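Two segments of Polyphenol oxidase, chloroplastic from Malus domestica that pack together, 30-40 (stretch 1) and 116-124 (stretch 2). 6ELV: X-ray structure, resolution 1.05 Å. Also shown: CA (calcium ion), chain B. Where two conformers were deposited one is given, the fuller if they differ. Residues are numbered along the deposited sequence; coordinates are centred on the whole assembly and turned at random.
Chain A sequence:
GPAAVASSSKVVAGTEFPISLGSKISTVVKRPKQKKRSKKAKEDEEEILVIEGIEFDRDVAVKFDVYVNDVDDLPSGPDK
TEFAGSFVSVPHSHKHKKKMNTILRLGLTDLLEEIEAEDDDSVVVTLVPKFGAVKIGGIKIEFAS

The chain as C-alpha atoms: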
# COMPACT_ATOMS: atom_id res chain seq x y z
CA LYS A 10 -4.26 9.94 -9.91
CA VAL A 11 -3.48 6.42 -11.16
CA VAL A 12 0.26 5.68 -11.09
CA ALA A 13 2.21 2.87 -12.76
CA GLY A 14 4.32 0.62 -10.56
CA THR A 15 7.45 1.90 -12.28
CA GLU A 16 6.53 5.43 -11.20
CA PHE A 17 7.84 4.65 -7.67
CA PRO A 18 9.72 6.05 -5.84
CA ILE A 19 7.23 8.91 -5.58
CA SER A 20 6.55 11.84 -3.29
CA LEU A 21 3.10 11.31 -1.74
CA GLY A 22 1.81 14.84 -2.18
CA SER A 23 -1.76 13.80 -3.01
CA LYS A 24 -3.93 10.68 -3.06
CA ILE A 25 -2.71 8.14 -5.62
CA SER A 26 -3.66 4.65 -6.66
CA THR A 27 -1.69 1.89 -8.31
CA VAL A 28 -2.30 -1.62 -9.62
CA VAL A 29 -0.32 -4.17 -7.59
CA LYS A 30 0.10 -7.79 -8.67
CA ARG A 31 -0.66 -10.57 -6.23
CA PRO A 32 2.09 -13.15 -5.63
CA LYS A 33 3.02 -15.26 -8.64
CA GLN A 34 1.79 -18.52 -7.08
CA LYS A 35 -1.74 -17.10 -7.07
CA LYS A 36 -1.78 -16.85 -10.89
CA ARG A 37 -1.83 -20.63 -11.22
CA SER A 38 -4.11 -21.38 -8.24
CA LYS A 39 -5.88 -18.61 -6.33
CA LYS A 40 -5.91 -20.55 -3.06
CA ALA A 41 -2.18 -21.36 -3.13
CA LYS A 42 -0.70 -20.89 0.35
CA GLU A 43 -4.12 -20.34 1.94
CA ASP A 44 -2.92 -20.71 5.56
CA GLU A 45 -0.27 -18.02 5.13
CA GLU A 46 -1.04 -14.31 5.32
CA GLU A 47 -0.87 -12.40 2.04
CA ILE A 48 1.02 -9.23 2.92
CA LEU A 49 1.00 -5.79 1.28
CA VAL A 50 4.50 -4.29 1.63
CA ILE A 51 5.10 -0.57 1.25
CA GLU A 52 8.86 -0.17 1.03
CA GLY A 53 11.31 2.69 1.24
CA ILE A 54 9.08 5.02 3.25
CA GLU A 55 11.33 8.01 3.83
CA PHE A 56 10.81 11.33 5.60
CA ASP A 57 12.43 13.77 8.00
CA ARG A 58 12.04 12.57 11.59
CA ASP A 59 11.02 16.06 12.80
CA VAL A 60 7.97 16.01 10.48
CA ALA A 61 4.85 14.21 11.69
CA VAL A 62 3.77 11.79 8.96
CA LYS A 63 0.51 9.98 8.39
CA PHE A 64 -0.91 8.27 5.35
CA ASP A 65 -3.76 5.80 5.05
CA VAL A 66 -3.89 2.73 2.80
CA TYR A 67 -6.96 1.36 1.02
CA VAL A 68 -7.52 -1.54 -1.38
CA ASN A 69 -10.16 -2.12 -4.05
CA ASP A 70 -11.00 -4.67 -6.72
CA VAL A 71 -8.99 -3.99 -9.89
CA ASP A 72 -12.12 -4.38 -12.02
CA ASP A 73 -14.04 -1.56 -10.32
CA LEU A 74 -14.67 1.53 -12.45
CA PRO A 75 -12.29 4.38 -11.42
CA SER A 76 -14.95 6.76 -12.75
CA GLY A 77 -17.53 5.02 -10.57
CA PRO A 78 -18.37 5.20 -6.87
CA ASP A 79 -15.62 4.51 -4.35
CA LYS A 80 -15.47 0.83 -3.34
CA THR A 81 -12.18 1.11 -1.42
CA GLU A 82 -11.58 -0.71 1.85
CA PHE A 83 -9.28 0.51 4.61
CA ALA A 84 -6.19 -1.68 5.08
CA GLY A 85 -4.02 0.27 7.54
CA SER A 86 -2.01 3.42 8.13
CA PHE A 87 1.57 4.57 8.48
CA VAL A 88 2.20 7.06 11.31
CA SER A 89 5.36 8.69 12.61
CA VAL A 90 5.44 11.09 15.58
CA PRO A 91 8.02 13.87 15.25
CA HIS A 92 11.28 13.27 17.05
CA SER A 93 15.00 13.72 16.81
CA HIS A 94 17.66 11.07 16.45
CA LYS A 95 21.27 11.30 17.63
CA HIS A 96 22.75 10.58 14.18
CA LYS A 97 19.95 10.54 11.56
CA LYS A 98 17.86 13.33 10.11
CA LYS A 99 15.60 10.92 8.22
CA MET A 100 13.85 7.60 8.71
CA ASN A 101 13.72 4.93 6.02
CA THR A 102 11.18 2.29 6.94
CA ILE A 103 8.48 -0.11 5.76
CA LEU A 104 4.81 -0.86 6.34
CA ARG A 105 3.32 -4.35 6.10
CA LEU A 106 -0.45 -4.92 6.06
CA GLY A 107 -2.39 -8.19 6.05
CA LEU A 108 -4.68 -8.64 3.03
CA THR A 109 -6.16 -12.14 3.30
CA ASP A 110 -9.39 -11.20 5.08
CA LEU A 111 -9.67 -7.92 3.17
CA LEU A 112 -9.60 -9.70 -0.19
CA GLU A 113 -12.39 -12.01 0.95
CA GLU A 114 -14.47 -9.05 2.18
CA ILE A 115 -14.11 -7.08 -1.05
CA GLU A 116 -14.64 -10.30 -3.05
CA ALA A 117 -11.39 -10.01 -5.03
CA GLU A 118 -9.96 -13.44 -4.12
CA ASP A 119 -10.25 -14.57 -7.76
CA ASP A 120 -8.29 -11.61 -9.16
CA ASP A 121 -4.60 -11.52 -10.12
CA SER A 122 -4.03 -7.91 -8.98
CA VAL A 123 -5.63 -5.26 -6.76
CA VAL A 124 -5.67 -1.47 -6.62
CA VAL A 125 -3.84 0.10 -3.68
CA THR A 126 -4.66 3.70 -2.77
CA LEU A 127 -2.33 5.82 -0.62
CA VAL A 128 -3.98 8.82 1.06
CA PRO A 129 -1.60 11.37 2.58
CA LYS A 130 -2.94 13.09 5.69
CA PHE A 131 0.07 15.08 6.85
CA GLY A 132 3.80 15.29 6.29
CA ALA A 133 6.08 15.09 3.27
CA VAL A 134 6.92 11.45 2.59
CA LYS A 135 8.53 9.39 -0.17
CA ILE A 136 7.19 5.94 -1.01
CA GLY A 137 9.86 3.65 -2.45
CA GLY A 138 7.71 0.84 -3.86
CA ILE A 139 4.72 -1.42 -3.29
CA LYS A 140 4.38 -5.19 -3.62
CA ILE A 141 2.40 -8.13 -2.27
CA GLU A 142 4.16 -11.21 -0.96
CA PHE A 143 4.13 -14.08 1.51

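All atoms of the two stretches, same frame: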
# COMPACT_ATOMS: atom_id res chain seq x y z
N LYS A 30 0.30 -6.37 -8.41
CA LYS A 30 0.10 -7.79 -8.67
C LYS A 30 0.14 -8.58 -7.38
O LYS A 30 0.92 -8.29 -6.46
CB LYS A 30 1.18 -8.30 -9.61
CG LYS A 30 1.11 -7.69 -10.99
CD LYS A 30 2.22 -8.22 -11.86
CE LYS A 30 2.19 -7.56 -13.23
NZ LYS A 30 3.42 -7.85 -14.01
N ARG A 31 -0.73 -9.59 -7.30
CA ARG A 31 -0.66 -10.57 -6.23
C ARG A 31 0.53 -11.49 -6.47
O ARG A 31 1.13 -11.47 -7.54
CB ARG A 31 -1.99 -11.30 -6.13
CG ARG A 31 -3.10 -10.38 -5.65
CD ARG A 31 -4.41 -11.12 -5.60
NE ARG A 31 -4.44 -12.06 -4.49
CZ ARG A 31 -5.34 -13.02 -4.37
NH1 ARG A 31 -6.26 -13.21 -5.31
NH2 ARG A 31 -5.31 -13.81 -3.30
N PRO A 32 0.91 -12.29 -5.47
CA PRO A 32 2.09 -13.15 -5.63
C PRO A 32 1.91 -14.13 -6.78
O PRO A 32 0.81 -14.59 -7.08
CB PRO A 32 2.19 -13.87 -4.28
CG PRO A 32 1.50 -12.95 -3.32
CD PRO A 32 0.35 -12.41 -4.11
N LYS A 33 3.04 -14.47 -7.41
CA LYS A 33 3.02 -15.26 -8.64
C LYS A 33 2.32 -16.60 -8.48
O LYS A 33 1.67 -17.08 -9.42
CB LYS A 33 4.46 -15.46 -9.13
CG LYS A 33 5.37 -16.07 -8.08
CD LYS A 33 6.83 -16.08 -8.53
CE LYS A 33 7.74 -16.68 -7.46
NZ LYS A 33 9.19 -16.47 -7.76
N GLN A 34 2.42 -17.22 -7.29
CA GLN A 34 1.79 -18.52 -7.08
C GLN A 34 0.27 -18.44 -7.19
O GLN A 34 -0.38 -19.44 -7.51
CB GLN A 34 2.16 -19.08 -5.70
CG GLN A 34 3.62 -19.46 -5.55
CD GLN A 34 4.47 -18.33 -5.01
OE1 GLN A 34 4.03 -17.17 -4.94
NE2 GLN A 34 5.70 -18.65 -4.64
N LYS A 35 -0.30 -17.26 -6.95
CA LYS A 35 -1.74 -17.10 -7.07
C LYS A 35 -2.22 -17.12 -8.52
O LYS A 35 -3.41 -17.33 -8.75
CB LYS A 35 -2.19 -15.79 -6.42
CG LYS A 35 -2.05 -15.75 -4.91
CD LYS A 35 -2.98 -16.73 -4.23
CE LYS A 35 -3.01 -16.50 -2.74
NZ LYS A 35 -3.94 -17.42 -2.04
N LYS A 36 -1.34 -16.86 -9.50
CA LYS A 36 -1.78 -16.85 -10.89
C LYS A 36 -2.24 -18.23 -11.32
O LYS A 36 -3.21 -18.36 -12.08
CB LYS A 36 -0.66 -16.38 -11.81
CG LYS A 36 -0.38 -14.90 -11.73
CD LYS A 36 0.45 -14.43 -12.91
CE LYS A 36 1.84 -15.04 -12.86
NZ LYS A 36 2.74 -14.41 -13.87
N ARG A 37 -1.55 -19.26 -10.84
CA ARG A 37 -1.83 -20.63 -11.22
C ARG A 37 -3.02 -21.18 -10.44
O ARG A 37 -3.89 -21.84 -11.02
CB ARG A 37 -0.55 -21.44 -10.99
CG ARG A 37 -0.59 -22.86 -11.45
CD ARG A 37 -0.20 -22.90 -12.91
NE ARG A 37 -0.39 -24.23 -13.42
CZ ARG A 37 -1.57 -24.66 -13.86
NH1 ARG A 37 -2.62 -23.84 -13.80
NH2 ARG A 37 -1.69 -25.90 -14.32
N SER A 38 -3.08 -20.87 -9.15
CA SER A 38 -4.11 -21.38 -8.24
C SER A 38 -4.38 -20.30 -7.21
O SER A 38 -3.48 -20.01 -6.42
CB SER A 38 -3.57 -22.60 -7.49
OG SER A 38 -3.52 -23.76 -8.29
N LYS A 39 -5.60 -19.77 -7.18
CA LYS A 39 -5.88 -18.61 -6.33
C LYS A 39 -5.87 -18.91 -4.85
O LYS A 39 -5.79 -17.98 -4.04
CB LYS A 39 -7.23 -18.00 -6.69
CG LYS A 39 -7.24 -17.32 -8.03
CD LYS A 39 -6.36 -16.09 -7.98
CE LYS A 39 -6.32 -15.42 -9.32
NZ LYS A 39 -5.54 -16.22 -10.30
N LYS A 40 -5.97 -20.18 -4.46
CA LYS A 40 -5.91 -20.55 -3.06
C LYS A 40 -4.55 -21.11 -2.66
O LYS A 40 -4.42 -21.68 -1.57
CB LYS A 40 -7.04 -21.51 -2.69
N GLU A 116 -14.30 -9.30 -2.03
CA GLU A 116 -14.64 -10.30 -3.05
C GLU A 116 -13.73 -10.21 -4.27
O GLU A 116 -14.18 -10.27 -5.42
CB GLU A 116 -16.12 -10.28 -3.41
CG GLU A 116 -17.01 -10.48 -2.20
CD GLU A 116 -18.47 -10.63 -2.56
OE1 GLU A 116 -19.03 -9.69 -3.16
OE2 GLU A 116 -19.05 -11.69 -2.24
N ALA A 117 -12.43 -10.07 -4.01
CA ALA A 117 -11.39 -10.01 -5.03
C ALA A 117 -10.47 -11.23 -5.01
O ALA A 117 -9.39 -11.20 -5.62
CB ALA A 117 -10.57 -8.72 -4.88
N GLU A 118 -10.86 -12.31 -4.32
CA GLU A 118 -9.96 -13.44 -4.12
C GLU A 118 -9.60 -14.13 -5.42
O GLU A 118 -8.59 -14.83 -5.47
CB GLU A 118 -10.60 -14.49 -3.20
CG GLU A 118 -10.70 -14.11 -1.75
CD GLU A 118 -11.45 -15.15 -0.94
OE1 GLU A 118 -12.69 -15.21 -1.07
OE2 GLU A 118 -10.81 -15.92 -0.18
N ASP A 119 -10.43 -13.97 -6.45
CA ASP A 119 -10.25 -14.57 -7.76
C ASP A 119 -9.41 -13.72 -8.70
O ASP A 119 -9.19 -14.14 -9.84
CB ASP A 119 -11.63 -14.74 -8.41
CG ASP A 119 -12.35 -13.40 -8.61
OD1 ASP A 119 -12.67 -12.74 -7.59
OD2 ASP A 119 -12.57 -13.00 -9.77
N ASP A 120 -8.99 -12.53 -8.28
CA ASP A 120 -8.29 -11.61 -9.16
C ASP A 120 -6.78 -11.80 -9.04
O ASP A 120 -6.26 -12.28 -8.03
CB ASP A 120 -8.62 -10.15 -8.80
CG ASP A 120 -10.09 -9.78 -9.05
OD1 ASP A 120 -10.79 -10.44 -9.84
OD2 ASP A 120 -10.53 -8.78 -8.45
N ASP A 121 -6.06 -11.40 -10.09
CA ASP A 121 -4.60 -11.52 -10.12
C ASP A 121 -3.89 -10.26 -9.63
O ASP A 121 -2.67 -10.31 -9.42
CB ASP A 121 -4.11 -11.83 -11.54
CG ASP A 121 -4.35 -13.27 -11.93
OD1 ASP A 121 -4.20 -14.16 -11.06
OD2 ASP A 121 -4.69 -13.52 -13.10
N SER A 122 -4.61 -9.16 -9.45
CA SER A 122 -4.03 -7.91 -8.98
C SER A 122 -5.12 -7.18 -8.23
O SER A 122 -6.29 -7.54 -8.31
CB SER A 122 -3.55 -7.06 -10.14
OG SER A 122 -4.62 -6.77 -11.02
N VAL A 123 -4.72 -6.13 -7.49
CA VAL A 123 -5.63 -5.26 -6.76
C VAL A 123 -5.18 -3.82 -6.98
O VAL A 123 -4.07 -3.56 -7.45
CB VAL A 123 -5.68 -5.59 -5.26
CG1 VAL A 123 -6.16 -7.02 -5.04
CG2 VAL A 123 -4.31 -5.35 -4.60
N VAL A 124 -6.04 -2.88 -6.62
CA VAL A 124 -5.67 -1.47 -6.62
C VAL A 124 -5.41 -1.02 -5.19
O VAL A 124 -6.26 -1.18 -4.31
CB VAL A 124 -6.76 -0.60 -7.27
CG1 VAL A 124 -6.41 0.88 -7.12
CG2 VAL A 124 -6.92 -0.97 -8.74
CA CA B . -12.67 -8.61 -9.58
O HOH W 1 -7.11 -16.00 -2.95
O HOH W 2 -0.46 -11.72 -10.45
O HOH W 3 -4.20 -16.20 -13.62
O HOH W 4 -13.71 -10.23 -8.13
O HOH W 5 -13.71 -10.28 -11.07

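Three residues, Arg 31, Asp 121 and Lys 39, account for most of the 438 Å² buried between the two stretches. Arg 31 covers the most, with 92 Å² of its surface under stretch 2. Its CA-to-CB bond points toward that stretch, and chi1 and chi2 (m, t) extend the chain before chi3 turns to p, delivering the guanidinium to the type I turn from Ala 117 to Asp 120. There Arg 31 NH1 donates to Glu 118 O at 2.8 Å (157° at the hydrogen) and to Asp 120 O at 2.9 Å (154°). Both oxygens lie at the guanidinium edge, near its plane, as expected for N-H donors directed in that plane. The planar cation, with several N-H donors, suits a buried site lined with carbonyls. Water 1 extends this network, accepting from Arg 31 NH2 at 2.9 Å and donating to Lys 39 O at 2.6 Å and Glu 118 O at 3.1 Å.

The backbone of Arg 31 also contributes: Arg 31 N donates to Asp 121 O at 3.0 Å and 166°. This bond adjoins the antiparallel, non-hydrogen-bonded pair Lys 30 and Ser 122, whose CA atoms are 4.1 Å apart and whose side chains share one face of the sheet.

Asp 121 (88 Å² covered) starts away from stretch 1 along CA-to-CB, yet its carboxylate comes nearer. Asp 121 OD1 forms a salt bridge with Lys 39 NZ at 2.6 Å. The CA-to-CB bond of Lys 39 (69 Å²) points toward stretch 2, and the side chain folds through m, m, t, m; Lys 39 NZ also donates to Lys 35 O at 2.9 Å, while Lys 39 CE lies 3.2 Å from Asp 119 O. Water 3 adds a bridge, donating to Lys 36 O and Asp 121 OD2, both at 2.8 Å.

The CA-to-CB bond of Asp 120 points away from stretch 1, and Asp 120 OD1 (2.6 Å) and OD2 (2.4 Å) bind the calcium ion CA.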